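Local coordinates for PFC0360w protein (Plasmodium falciparum, PDB 3NI8) that probably activates the ATPase of the chaperone Hsp90, at residues 25-30 with 146-151; 31-36 with 152-157; 37-42 with 55-60; 61-66 with 83-88; 90-93 with 97-100. One frame throughout, in Å; residues are numbered along the deposited sequence.

Overall arrangement
The five contacts are spread through one compact domain: a curved antiparallel sheet, two short helices after its first strand, and a long C-terminal helix. This is the helix-grip fold of the SRPBCC superfamily. Contacts 1 and 2, about 4 Å apart between centres, bring the C-terminal helix and tail against the first strand and helix 31-39. Their segments alternate along the chain. Contacts 3, 4 and 5 follow in that order within the span they enclose, and tie together the helical pair, the sheet and a hairpin loop. Contacts 3 and 4, about 8 Å apart between centres, share the isopropanol site. Contact 5 is furthest from contacts 1 and 2, about 26 Å between centres in each case.

Contact 1 of 5, residues 25-30 with 146-151; sequences EEYYVP and HNIEVI
Tyr-27 closes strand 21-27 and is nearest to Glu-149 of helix 132-150 across the contact, with CA atoms 8.4 Å apart. No hydrogen bond joins the two segments. The ring of Tyr-27 does most of the touching. Its CG lies beside the backbone N (chi1 -67°), which directs the ring at the helix. Tyr-27 CE1 meets the branch methyl CG2 of Ile-148 at 3.6 Å, and Tyr-27 CZ lies 4.0 Å from the same Ile-148 CG2. The two side chains cross at about a right angle, and the methyl approaches the ring obliquely. The first strand of the sheet and the long C-terminal helix of this Aha1-type domain are joined here. Glu-149 makes a looser contact, with its CB 4.5 Å from Tyr-27 CE1. The phenol end of Tyr-27 has a weak hydrogen bond to Leu-145 O, one turn earlier in the helix than Glu-149. Leu-34 of helix 31-39 touches both Tyr-27 and Ile-148, and Ile-148 also reaches Phe-38. After Tyr-27 the chain leaves the strand through an inverse gamma turn centred on Tyr-28. Its bond from Val-29 N to Tyr-27 O is weak, at 3.0 Å.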
# COMPACT_ATOMS: atom_id res chain seq x y z
N GLU A 25 -6.18 -10.76 -2.74
CA GLU A 25 -6.47 -10.73 -4.19
C GLU A 25 -5.42 -11.52 -4.99
O GLU A 25 -4.25 -11.53 -4.63
CB GLU A 25 -6.49 -9.29 -4.72
CG GLU A 25 -7.56 -8.37 -4.13
CD GLU A 25 -8.96 -8.80 -4.50
OE1 GLU A 25 -9.10 -9.64 -5.42
OE2 GLU A 25 -9.92 -8.31 -3.86
N GLU A 26 -5.83 -12.15 -6.10
CA GLU A 26 -4.90 -12.90 -6.94
C GLU A 26 -4.79 -12.28 -8.33
O GLU A 26 -5.80 -11.87 -8.93
CB GLU A 26 -5.28 -14.39 -7.02
CG GLU A 26 -5.23 -15.11 -5.67
CD GLU A 26 -5.81 -16.52 -5.71
OE1 GLU A 26 -5.48 -17.27 -6.66
OE2 GLU A 26 -6.58 -16.87 -4.79
N TYR A 27 -3.57 -12.23 -8.83
CA TYR A 27 -3.31 -11.63 -10.13
C TYR A 27 -2.56 -12.61 -11.02
O TYR A 27 -1.71 -13.36 -10.52
CB TYR A 27 -2.51 -10.33 -9.97
CG TYR A 27 -3.29 -9.22 -9.28
CD1 TYR A 27 -3.95 -8.26 -10.02
CD2 TYR A 27 -3.36 -9.14 -7.88
CE1 TYR A 27 -4.67 -7.25 -9.41
CE2 TYR A 27 -4.08 -8.14 -7.26
CZ TYR A 27 -4.73 -7.20 -8.03
OH TYR A 27 -5.45 -6.17 -7.43
N TYR A 28 -2.86 -12.58 -12.31
CA TYR A 28 -2.23 -13.48 -13.27
C TYR A 28 -0.94 -12.87 -13.80
O TYR A 28 -0.73 -12.72 -15.00
CB TYR A 28 -3.20 -13.84 -14.39
CG TYR A 28 -4.39 -14.62 -13.87
CD1 TYR A 28 -4.22 -15.94 -13.39
CD2 TYR A 28 -5.66 -14.06 -13.82
CE1 TYR A 28 -5.30 -16.68 -12.91
CE2 TYR A 28 -6.75 -14.78 -13.34
CZ TYR A 28 -6.56 -16.09 -12.89
OH TYR A 28 -7.63 -16.83 -12.41
N VAL A 29 -0.05 -12.59 -12.87
CA VAL A 29 1.16 -11.87 -13.13
C VAL A 29 2.11 -12.34 -12.01
O VAL A 29 1.65 -12.72 -10.94
CB VAL A 29 0.84 -10.34 -13.12
CG1 VAL A 29 1.32 -9.65 -11.84
CG2 VAL A 29 1.36 -9.68 -14.36
N PRO A 30 3.44 -12.36 -12.27
CA PRO A 30 4.38 -12.88 -11.28
C PRO A 30 4.69 -11.87 -10.16
O PRO A 30 4.51 -10.66 -10.37
CB PRO A 30 5.63 -13.16 -12.12
CG PRO A 30 5.60 -12.09 -13.17
CD PRO A 30 4.14 -11.85 -13.47
N HIS A 146 -7.46 -1.14 -7.24
CA HIS A 146 -8.25 -1.04 -8.45
C HIS A 146 -7.40 -0.70 -9.66
O HIS A 146 -7.53 -1.33 -10.72
CB HIS A 146 -9.33 0.02 -8.26
CG HIS A 146 -10.30 0.08 -9.39
ND1 HIS A 146 -10.19 0.99 -10.42
CD2 HIS A 146 -11.39 -0.68 -9.66
CE1 HIS A 146 -11.19 0.80 -11.27
NE2 HIS A 146 -11.93 -0.21 -10.84
N ASN A 147 -6.50 0.27 -9.50
CA ASN A 147 -5.69 0.74 -10.62
C ASN A 147 -4.60 -0.23 -11.07
O ASN A 147 -4.15 -0.16 -12.22
CB ASN A 147 -5.13 2.13 -10.33
CG ASN A 147 -6.21 3.17 -10.17
OD1 ASN A 147 -7.33 3.04 -10.69
ND2 ASN A 147 -5.90 4.21 -9.42
N ILE A 148 -4.17 -1.12 -10.17
CA ILE A 148 -3.29 -2.23 -10.53
C ILE A 148 -3.97 -3.07 -11.61
O ILE A 148 -3.37 -3.43 -12.62
CB ILE A 148 -2.93 -3.10 -9.30
CG1 ILE A 148 -1.93 -2.36 -8.41
CG2 ILE A 148 -2.35 -4.47 -9.73
CD1 ILE A 148 -1.88 -2.84 -6.99
N GLU A 149 -5.24 -3.35 -11.41
CA GLU A 149 -5.99 -4.05 -12.44
C GLU A 149 -6.22 -3.21 -13.72
O GLU A 149 -5.83 -3.62 -14.81
CB GLU A 149 -7.31 -4.58 -11.88
CG GLU A 149 -7.88 -5.70 -12.73
CD GLU A 149 -9.36 -5.92 -12.52
OE1 GLU A 149 -9.95 -5.27 -11.64
OE2 GLU A 149 -9.93 -6.74 -13.26
N VAL A 150 -6.82 -2.03 -13.57
CA VAL A 150 -7.34 -1.23 -14.71
C VAL A 150 -6.32 -0.32 -15.42
O VAL A 150 -6.40 -0.15 -16.64
CB VAL A 150 -8.59 -0.40 -14.27
CG1 VAL A 150 -9.06 0.51 -15.40
CG2 VAL A 150 -9.73 -1.33 -13.87
N ILE A 151 -5.41 0.30 -14.66
CA ILE A 151 -4.35 1.14 -15.22
C ILE A 151 -3.14 0.29 -15.65
O ILE A 151 -2.64 0.41 -16.78
CB ILE A 151 -3.86 2.19 -14.18
CG1 ILE A 151 -5.04 3.01 -13.59
CG2 ILE A 151 -2.70 3.04 -14.74
CD1 ILE A 151 -5.37 4.29 -14.29

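Contact 2 of 5, residues 31-36 with 152-157; sequences PEVLFN and LGYPKK
Val-33 and Leu-34, neighbours on helix 31-39, both lean on the ring of Tyr-154. They meet it differently. Val-33 puts CG1 over one face, toward the phenol end. Its CG1 is 3.2 Å from Tyr-154 CZ and 3.3 Å from Tyr-154 OH. These values are short for such atoms. The chi1 of Val-33 (147°) is also unstaggered, so the exact fit is doubtful, although the face is clear. Leu-152 covers the other face, with its CB 3.8 Å from the Tyr-154 ring plane and above the centre. The ring is thus held between a valine of the helix and a leucine of its own segment. Leu-34 comes in obliquely, with CD2 3.9 Å from Tyr-154 CD2. Leu-34 and Tyr-154 run past each other in opposite directions. Between Leu-152 and Tyr-154, Gly-153 turns the chain out of the helix with a positive phi (67°). The contact is apolar, with no hydrogen bond across it. Beyond it, Leu-34 packs on Tyr-27 of strand 21-27, Phe-104 of strand 98-106 and Ile-148 of helix 132-150. The C-terminal tail pairs by backbone bonds with Glu-26 and Tyr-28, alongside the first strand.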
# COMPACT_ATOMS: atom_id res chain seq x y z
N PRO A 31 5.18 -12.34 -8.99
CA PRO A 31 5.34 -11.47 -7.79
C PRO A 31 6.13 -10.18 -7.98
O PRO A 31 5.74 -9.14 -7.42
CB PRO A 31 6.06 -12.38 -6.78
CG PRO A 31 5.74 -13.77 -7.22
CD PRO A 31 5.62 -13.73 -8.73
N GLU A 32 7.21 -10.24 -8.76
CA GLU A 32 8.14 -9.11 -8.94
C GLU A 32 7.45 -7.87 -9.51
O GLU A 32 7.80 -6.73 -9.16
CB GLU A 32 9.32 -9.50 -9.83
CG GLU A 32 8.94 -10.01 -11.22
CD GLU A 32 10.12 -9.99 -12.17
OE1 GLU A 32 10.80 -8.95 -12.19
OE2 GLU A 32 10.37 -11.00 -12.87
N VAL A 33 6.48 -8.10 -10.38
CA VAL A 33 5.72 -7.04 -11.02
C VAL A 33 4.79 -6.37 -9.99
O VAL A 33 4.64 -5.15 -9.97
CB VAL A 33 4.99 -7.64 -12.27
CG1 VAL A 33 3.67 -7.00 -12.55
CG2 VAL A 33 5.88 -7.57 -13.49
N LEU A 34 4.18 -7.17 -9.12
CA LEU A 34 3.37 -6.60 -8.04
C LEU A 34 4.23 -5.89 -6.99
O LEU A 34 3.88 -4.79 -6.54
CB LEU A 34 2.51 -7.67 -7.38
CG LEU A 34 1.41 -8.24 -8.27
CD1 LEU A 34 0.66 -9.30 -7.51
CD2 LEU A 34 0.46 -7.09 -8.73
N PHE A 35 5.37 -6.50 -6.64
CA PHE A 35 6.37 -5.88 -5.76
C PHE A 35 6.83 -4.51 -6.29
O PHE A 35 6.90 -3.54 -5.52
CB PHE A 35 7.57 -6.84 -5.57
CG PHE A 35 8.65 -6.30 -4.66
CD1 PHE A 35 8.64 -6.58 -3.30
CD2 PHE A 35 9.69 -5.51 -5.17
CE1 PHE A 35 9.66 -6.09 -2.45
CE2 PHE A 35 10.69 -4.99 -4.34
CZ PHE A 35 10.68 -5.29 -2.97
N ASN A 36 7.16 -4.45 -7.58
CA ASN A 36 7.49 -3.19 -8.26
C ASN A 36 6.41 -2.15 -8.03
O ASN A 36 6.69 -1.01 -7.67
CB ASN A 36 7.68 -3.38 -9.78
CG ASN A 36 7.82 -2.05 -10.53
OD1 ASN A 36 6.86 -1.54 -11.12
ND2 ASN A 36 9.03 -1.49 -10.52
N LEU A 152 -2.67 -0.57 -14.74
CA LEU A 152 -1.52 -1.39 -15.02
C LEU A 152 -1.84 -2.61 -15.90
O LEU A 152 -0.94 -3.27 -16.36
CB LEU A 152 -0.83 -1.81 -13.72
CG LEU A 152 -0.39 -0.76 -12.69
CD1 LEU A 152 0.51 -1.46 -11.67
CD2 LEU A 152 0.32 0.46 -13.29
N GLY A 153 -3.11 -2.91 -16.10
CA GLY A 153 -3.51 -4.01 -16.96
C GLY A 153 -3.13 -5.38 -16.43
O GLY A 153 -2.91 -6.33 -17.20
N TYR A 154 -3.05 -5.52 -15.11
CA TYR A 154 -2.82 -6.84 -14.54
C TYR A 154 -4.17 -7.47 -14.26
O TYR A 154 -4.95 -6.96 -13.47
CB TYR A 154 -1.97 -6.79 -13.28
CG TYR A 154 -0.66 -6.04 -13.43
CD1 TYR A 154 -0.04 -5.87 -14.67
CD2 TYR A 154 -0.03 -5.53 -12.31
CE1 TYR A 154 1.17 -5.16 -14.78
CE2 TYR A 154 1.18 -4.84 -12.40
CZ TYR A 154 1.77 -4.66 -13.64
OH TYR A 154 2.97 -3.98 -13.70
N PRO A 155 -4.45 -8.60 -14.91
CA PRO A 155 -5.74 -9.25 -14.71
C PRO A 155 -5.82 -9.93 -13.34
O PRO A 155 -4.83 -10.49 -12.84
CB PRO A 155 -5.80 -10.29 -15.84
CG PRO A 155 -4.45 -10.19 -16.61
CD PRO A 155 -3.52 -9.42 -15.73
N LYS A 156 -7.01 -9.86 -12.75
CA LYS A 156 -7.27 -10.39 -11.42
C LYS A 156 -8.51 -11.30 -11.40
O LYS A 156 -9.51 -11.03 -12.10
CB LYS A 156 -7.37 -9.23 -10.41
CG LYS A 156 -8.77 -8.75 -10.09
CD LYS A 156 -8.95 -8.56 -8.58
CE LYS A 156 -10.42 -8.53 -8.19
NZ LYS A 156 -11.00 -7.16 -8.11
N LYS A 157 -8.44 -12.36 -10.59
CA LYS A 157 -9.61 -13.22 -10.33
C LYS A 157 -10.85 -12.44 -9.93
O LYS A 157 -11.96 -12.79 -10.35
CB LYS A 157 -9.30 -14.22 -9.22
CG LYS A 157 -8.89 -15.60 -9.71
CD LYS A 157 -8.82 -16.57 -8.54
CE LYS A 157 -9.05 -18.00 -8.99
NZ LYS A 157 -9.70 -18.77 -7.90

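Contact 3 of 5, residues 37-42 with 55-60. With IPA (isopropyl alcohol), chain B.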
# COMPACT_ATOMS: atom_id res chain seq x y z
N ALA A 37 5.17 -2.57 -8.22
CA ALA A 37 4.06 -1.63 -8.18
C ALA A 37 3.94 -0.93 -6.81
O ALA A 37 3.44 0.22 -6.73
CB ALA A 37 2.75 -2.34 -8.52
N PHE A 38 4.39 -1.61 -5.74
CA PHE A 38 4.31 -1.04 -4.41
C PHE A 38 5.53 -0.20 -4.02
O PHE A 38 5.46 0.57 -3.03
CB PHE A 38 4.09 -2.13 -3.36
CG PHE A 38 2.65 -2.54 -3.21
CD1 PHE A 38 1.87 -2.02 -2.19
CD2 PHE A 38 2.08 -3.46 -4.10
CE1 PHE A 38 0.54 -2.38 -2.07
CE2 PHE A 38 0.76 -3.84 -3.97
CZ PHE A 38 -0.01 -3.31 -2.96
N THR A 39 6.62 -0.32 -4.78
CA THR A 39 7.90 0.23 -4.34
C THR A 39 8.60 1.15 -5.36
O THR A 39 9.71 1.64 -5.11
CB THR A 39 8.88 -0.90 -4.01
OG1 THR A 39 9.04 -1.74 -5.16
CG2 THR A 39 8.39 -1.75 -2.84
N ASP A 40 7.97 1.36 -6.50
CA ASP A 40 8.57 2.11 -7.59
C ASP A 40 7.80 3.41 -7.80
O ASP A 40 6.60 3.41 -8.12
CB ASP A 40 8.56 1.25 -8.84
CG ASP A 40 9.12 1.96 -10.06
OD1 ASP A 40 8.94 3.19 -10.22
OD2 ASP A 40 9.73 1.24 -10.89
N ALA A 41 8.52 4.53 -7.62
CA ALA A 41 7.92 5.86 -7.67
C ALA A 41 7.12 6.10 -8.95
O ALA A 41 6.02 6.68 -8.89
CB ALA A 41 8.98 6.93 -7.47
N TYR A 42 7.64 5.65 -10.09
CA TYR A 42 6.97 5.91 -11.35
C TYR A 42 5.70 5.06 -11.56
O TYR A 42 4.74 5.54 -12.15
CB TYR A 42 7.96 5.86 -12.52
CG TYR A 42 9.16 6.78 -12.29
CD1 TYR A 42 9.01 7.98 -11.61
CD2 TYR A 42 10.41 6.45 -12.76
CE1 TYR A 42 10.10 8.81 -11.38
CE2 TYR A 42 11.50 7.27 -12.54
CZ TYR A 42 11.34 8.45 -11.86
OH TYR A 42 12.43 9.26 -11.64
N VAL A 55 9.81 8.02 -3.30
CA VAL A 55 10.22 6.72 -2.77
C VAL A 55 11.73 6.68 -2.60
O VAL A 55 12.48 6.83 -3.57
CB VAL A 55 9.79 5.54 -3.73
CG1 VAL A 55 10.57 4.27 -3.44
CG2 VAL A 55 8.32 5.25 -3.63
N ASP A 56 12.17 6.49 -1.36
CA ASP A 56 13.55 6.17 -1.07
C ASP A 56 13.54 4.70 -0.63
O ASP A 56 13.30 4.40 0.55
CB ASP A 56 14.12 7.09 0.01
CG ASP A 56 15.56 6.78 0.37
OD1 ASP A 56 16.29 6.10 -0.40
OD2 ASP A 56 15.98 7.20 1.47
N LEU A 57 13.75 3.80 -1.60
CA LEU A 57 13.57 2.36 -1.35
C LEU A 57 14.71 1.69 -0.59
O LEU A 57 15.61 1.05 -1.18
CB LEU A 57 13.23 1.62 -2.64
CG LEU A 57 12.84 0.16 -2.53
CD1 LEU A 57 11.51 0.06 -1.83
CD2 LEU A 57 12.83 -0.50 -3.94
N LYS A 58 14.66 1.83 0.73
CA LYS A 58 15.65 1.20 1.63
C LYS A 58 15.04 1.08 3.05
O LYS A 58 14.08 1.79 3.37
CB LYS A 58 16.98 1.97 1.64
CG LYS A 58 16.99 3.25 2.49
CD LYS A 58 18.25 4.06 2.26
CE LYS A 58 18.24 5.36 3.05
NZ LYS A 58 19.07 5.22 4.26
N VAL A 59 15.57 0.17 3.87
CA VAL A 59 15.07 0.02 5.23
C VAL A 59 15.32 1.34 5.96
O VAL A 59 16.45 1.84 5.97
CB VAL A 59 15.73 -1.20 5.95
CG1 VAL A 59 15.45 -1.18 7.48
CG2 VAL A 59 15.28 -2.53 5.31
N GLY A 60 14.27 1.94 6.51
CA GLY A 60 14.36 3.28 7.08
C GLY A 60 14.11 4.40 6.07
O GLY A 60 14.11 5.60 6.43
C1 IPA B . 4.49 2.90 -1.07
C2 IPA B . 3.54 1.87 -0.45
C3 IPA B . 2.05 2.11 -0.71
O2 IPA B . 3.93 0.58 -0.84
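A chi1 of -172° swings CG of Leu-57 away from its own N and carries the methyls to Thr-39. In Thr-39, OG1 sits between the backbone N and the carbonyl carbon (chi1 58°), where it bonds to Phe-35 O one helical turn back. The carbon side of the threonine is what Leu-57 meets. Leu-57 CD1 is 3.5 Å from Thr-39 CB and 3.7 Å from Thr-39 CG2. Val-55 approaches the backbone instead, its CG1 3.2 Å from Thr-39 O. Beyond this, Ala-41 CB and Val-55 CB pack at 4.1 Å. Asp-40 separates the two short helices and is the N-cap of the second. Its OD1 accepts from Tyr-42 N at 2.8 Å, through a bent bond with an N-H...O angle of 134°. An isopropanol, probably from the crystallisation liquor, sits beside Phe-38. Its O2 lies 2.7 Å from Phe-38 O and near the plane of the Phe-38 ring, at the edge. The arrangement joins the helical pair to the loop between strands 54-55 and 62-65. Such a pair, inserted between the first and second strands, is characteristic of the helix-grip fold.

Contact 4 of 5, residues 61-66 with 83-88. With IPA (isopropyl alcohol), chain B.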
# COMPACT_ATOMS: atom_id res chain seq x y z
N GLY A 61 13.91 4.03 4.80
CA GLY A 61 13.70 5.01 3.73
C GLY A 61 12.27 5.50 3.76
O GLY A 61 11.33 4.74 4.03
N LYS A 62 12.09 6.79 3.49
CA LYS A 62 10.78 7.39 3.50
C LYS A 62 10.05 7.20 2.18
O LYS A 62 10.65 6.87 1.15
CB LYS A 62 10.86 8.88 3.86
CG LYS A 62 11.05 9.11 5.36
CD LYS A 62 11.54 10.52 5.62
CE LYS A 62 11.52 10.89 7.11
NZ LYS A 62 12.13 12.27 7.26
N PHE A 63 8.74 7.37 2.25
CA PHE A 63 7.90 7.47 1.08
C PHE A 63 6.77 8.43 1.33
O PHE A 63 6.39 8.69 2.47
CB PHE A 63 7.41 6.11 0.56
CG PHE A 63 6.44 5.39 1.47
CD1 PHE A 63 5.08 5.64 1.40
CD2 PHE A 63 6.90 4.43 2.37
CE1 PHE A 63 4.17 4.97 2.24
CE2 PHE A 63 6.01 3.75 3.19
CZ PHE A 63 4.65 4.02 3.13
N SER A 64 6.23 8.95 0.24
CA SER A 64 5.16 9.93 0.25
C SER A 64 4.31 9.72 -0.99
O SER A 64 4.83 9.55 -2.09
CB SER A 64 5.76 11.34 0.24
OG SER A 64 4.90 12.23 -0.43
N LEU A 65 2.99 9.71 -0.80
CA LEU A 65 2.03 9.63 -1.89
C LEU A 65 1.13 10.87 -1.85
O LEU A 65 0.87 11.42 -0.76
CB LEU A 65 1.18 8.39 -1.73
CG LEU A 65 1.52 7.05 -2.39
CD1 LEU A 65 3.01 6.82 -2.59
CD2 LEU A 65 0.92 5.92 -1.58
N PHE A 66 0.63 11.27 -3.03
CA PHE A 66 -0.29 12.40 -3.18
C PHE A 66 0.24 13.69 -2.51
O PHE A 66 -0.43 14.27 -1.66
CB PHE A 66 -1.71 12.08 -2.65
CG PHE A 66 -2.43 10.96 -3.40
CD1 PHE A 66 -3.03 11.19 -4.64
CD2 PHE A 66 -2.54 9.69 -2.84
CE1 PHE A 66 -3.70 10.16 -5.32
CE2 PHE A 66 -3.22 8.64 -3.52
CZ PHE A 66 -3.80 8.89 -4.76
N ILE A 83 6.98 -6.75 1.83
CA ILE A 83 7.38 -5.44 2.34
C ILE A 83 6.57 -5.14 3.61
O ILE A 83 5.50 -5.67 3.80
CB ILE A 83 7.23 -4.29 1.29
CG1 ILE A 83 5.91 -4.39 0.54
CG2 ILE A 83 8.37 -4.33 0.31
CD1 ILE A 83 5.64 -3.20 -0.36
N VAL A 84 7.16 -4.34 4.50
CA VAL A 84 6.50 -3.85 5.71
C VAL A 84 6.78 -2.35 5.81
O VAL A 84 7.88 -1.89 5.51
CB VAL A 84 7.03 -4.56 7.00
CG1 VAL A 84 6.21 -4.10 8.23
CG2 VAL A 84 6.99 -6.08 6.85
N GLU A 85 5.77 -1.60 6.24
CA GLU A 85 5.86 -0.13 6.27
C GLU A 85 5.27 0.42 7.55
O GLU A 85 4.31 -0.15 8.06
CB GLU A 85 5.06 0.47 5.10
CG GLU A 85 5.54 -0.01 3.74
CD GLU A 85 4.61 0.38 2.61
OE1 GLU A 85 3.51 0.94 2.85
OE2 GLU A 85 4.98 0.10 1.46
N LYS A 86 5.85 1.51 8.05
CA LYS A 86 5.08 2.52 8.82
C LYS A 86 4.32 3.35 7.78
O LYS A 86 4.84 3.61 6.69
CB LYS A 86 5.99 3.44 9.62
CG LYS A 86 7.04 2.75 10.51
CD LYS A 86 7.09 3.36 11.92
CE LYS A 86 7.69 4.77 11.92
NZ LYS A 86 9.11 4.68 11.47
N TRP A 87 3.11 3.78 8.10
CA TRP A 87 2.18 4.32 7.12
C TRP A 87 1.13 5.17 7.83
O TRP A 87 0.45 4.69 8.74
CB TRP A 87 1.48 3.14 6.42
CG TRP A 87 0.66 3.44 5.16
CD1 TRP A 87 1.04 3.17 3.86
CD2 TRP A 87 -0.66 3.99 5.09
NE1 TRP A 87 0.02 3.53 2.99
CE2 TRP A 87 -1.03 4.03 3.71
CE3 TRP A 87 -1.58 4.46 6.04
CZ2 TRP A 87 -2.28 4.53 3.27
CZ3 TRP A 87 -2.82 4.95 5.61
CH2 TRP A 87 -3.16 4.97 4.23
N LYS A 88 1.00 6.42 7.41
CA LYS A 88 -0.06 7.29 7.93
C LYS A 88 -0.60 8.23 6.86
O LYS A 88 0.07 8.47 5.85
CB LYS A 88 0.42 8.09 9.16
CG LYS A 88 1.48 9.15 8.82
CD LYS A 88 2.16 9.78 10.05
CE LYS A 88 1.21 10.68 10.81
NZ LYS A 88 1.53 10.59 12.27
C1 IPA B . 4.49 2.90 -1.07
C2 IPA B . 3.54 1.87 -0.45
C3 IPA B . 2.05 2.11 -0.71
O2 IPA B . 3.93 0.58 -0.84
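Phe-63 and Glu-85 meet on the curved antiparallel sheet of the helix-grip fold, on the side that holds the isopropanol. Their strands, 62-65 and 82-89, are not adjacent, because strand 70-78 runs between them. The segment axes come within 8.9 Å and their directions differ by 53°, consistent with a strongly twisted sheet. No hydrogen bond crosses the contact. Phe-63 has CG between its backbone N and carbonyl carbon (chi1 67°), and its ring tip reaches over to the other strand. Phe-63 CZ lies 3.3 Å from Glu-85 OE1. The ring and carboxylate planes are 51° apart, and the oxygen comes in obliquely. Phe-63 CZ is also 3.6 Å from Lys-86 O. Trp-87 meets the ring edge, with its CD1 3.8 Å from Phe-63 CZ and close to the phenyl plane. One face of Phe-63 carries isopropanol C1, which is 3.7 Å from Phe-63 CD1. Many SRPBCC relatives bind apolar ligands between sheet and C-terminal helix; the isopropanol is perhaps at a comparable place. The side chain of Glu-85 is extended beyond CG and places its OE2 2.6 Å from isopropanol O2.

Contact 5 of 5, residues 90-93 with 97-100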
# COMPACT_ATOMS: atom_id res chain seq x y z
N ARG A 90 -1.39 12.20 6.59
CA ARG A 90 -0.75 13.28 7.33
C ARG A 90 -1.65 13.94 8.36
O ARG A 90 -1.17 14.68 9.20
CB ARG A 90 -0.10 14.31 6.40
CG ARG A 90 -1.02 15.23 5.69
CD ARG A 90 -0.19 16.12 4.78
NE ARG A 90 -0.97 17.21 4.21
CZ ARG A 90 -0.61 18.50 4.26
NH1 ARG A 90 0.54 18.86 4.84
NH2 ARG A 90 -1.40 19.42 3.72
N ASP A 91 -2.94 13.65 8.31
CA ASP A 91 -3.90 14.28 9.20
C ASP A 91 -4.13 13.47 10.49
O ASP A 91 -4.89 13.91 11.36
CB ASP A 91 -5.21 14.55 8.48
CG ASP A 91 -5.94 13.29 8.13
OD1 ASP A 91 -5.44 12.52 7.29
OD2 ASP A 91 -7.03 13.07 8.69
N TRP A 92 -3.49 12.31 10.60
CA TRP A 92 -3.45 11.56 11.85
C TRP A 92 -2.58 12.30 12.87
O TRP A 92 -1.78 13.17 12.51
CB TRP A 92 -2.87 10.16 11.63
CG TRP A 92 -3.73 9.24 10.86
CD1 TRP A 92 -4.96 9.51 10.32
CD2 TRP A 92 -3.41 7.90 10.48
NE1 TRP A 92 -5.43 8.42 9.64
CE2 TRP A 92 -4.50 7.41 9.72
CE3 TRP A 92 -2.32 7.06 10.71
CZ2 TRP A 92 -4.53 6.10 9.21
CZ3 TRP A 92 -2.34 5.77 10.18
CH2 TRP A 92 -3.44 5.30 9.45
N ASN A 93 -2.70 11.92 14.14
CA ASN A 93 -1.84 12.46 15.19
C ASN A 93 -0.40 12.31 14.79
O ASN A 93 -0.03 11.31 14.16
CB ASN A 93 -2.08 11.74 16.51
CG ASN A 93 -3.32 12.22 17.19
OD1 ASN A 93 -3.47 13.42 17.47
ND2 ASN A 93 -4.24 11.29 17.46
N TYR A 97 1.08 5.96 13.75
CA TYR A 97 1.56 5.31 12.54
C TYR A 97 0.92 3.93 12.47
O TYR A 97 1.02 3.16 13.42
CB TYR A 97 3.08 5.15 12.58
CG TYR A 97 3.86 6.22 11.85
CD1 TYR A 97 3.96 6.21 10.44
CD2 TYR A 97 4.51 7.24 12.55
CE1 TYR A 97 4.69 7.20 9.75
CE2 TYR A 97 5.24 8.25 11.87
CZ TYR A 97 5.33 8.21 10.47
OH TYR A 97 6.04 9.17 9.80
N SER A 98 0.28 3.60 11.35
CA SER A 98 -0.22 2.25 11.18
C SER A 98 0.90 1.36 10.61
O SER A 98 2.01 1.84 10.31
CB SER A 98 -1.46 2.25 10.29
OG SER A 98 -1.10 2.52 8.95
N THR A 99 0.61 0.07 10.46
CA THR A 99 1.55 -0.87 9.88
C THR A 99 0.89 -1.51 8.68
O THR A 99 -0.21 -2.07 8.78
CB THR A 99 1.90 -1.98 10.88
OG1 THR A 99 2.46 -1.39 12.05
CG2 THR A 99 2.89 -2.96 10.30
N VAL A 100 1.57 -1.41 7.54
CA VAL A 100 1.13 -2.10 6.34
C VAL A 100 2.12 -3.21 6.01
O VAL A 100 3.33 -2.99 5.94
CB VAL A 100 0.93 -1.13 5.14
CG1 VAL A 100 0.63 -1.92 3.83
CG2 VAL A 100 -0.18 -0.12 5.42
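Trp-92 and Ser-98 make the main packing contact, and it is formed at the indole edge. The six-membered ring of Trp-92 points its CZ3 at the start of strand 98-106. Trp-92 CZ3 is 3.6 Å from Ser-98 N, which lies near the indole plane. Trp-92 CZ3 is also 3.6 Å from Ser-98 CB. The next ring atom, Trp-92 CH2, lies 3.7 Å from Ser-98 OG. The serine therefore meets two neighbouring carbons of the indole rim with its backbone N, its CB and its hydroxyl. Tyr-97 adds only backbone, its carbonyl C 4.4 Å from Trp-92 CZ3, and this atom too is at the ring edge, near the plane. The torsions of Trp-92 explain the approach. A chi1 of -70° sends the ring toward strand 98-106, and a chi2 of 1° sets its plane.

No hydrogen bond joins the two segments, and the polar side-chain atoms bond outside them. Ser-98 OG lies between its own backbone N and carbonyl carbon (chi1 72°). It is hydrogen-bonded to Trp-87 O on the neighbouring strand and to His-118 NE2 of strand 111-119. Two partners thus fix this buried hydroxyl beside the indole.

Further apolar packing comes from helix 132-150, where Trp-92 touches Val-132, Arg-135 and Cys-136 near the helix start. The whole is a beta hairpin, strands 82-89 and 98-106, whose connecting loop folds its tryptophan inward between the sheet and the long C-terminal helix.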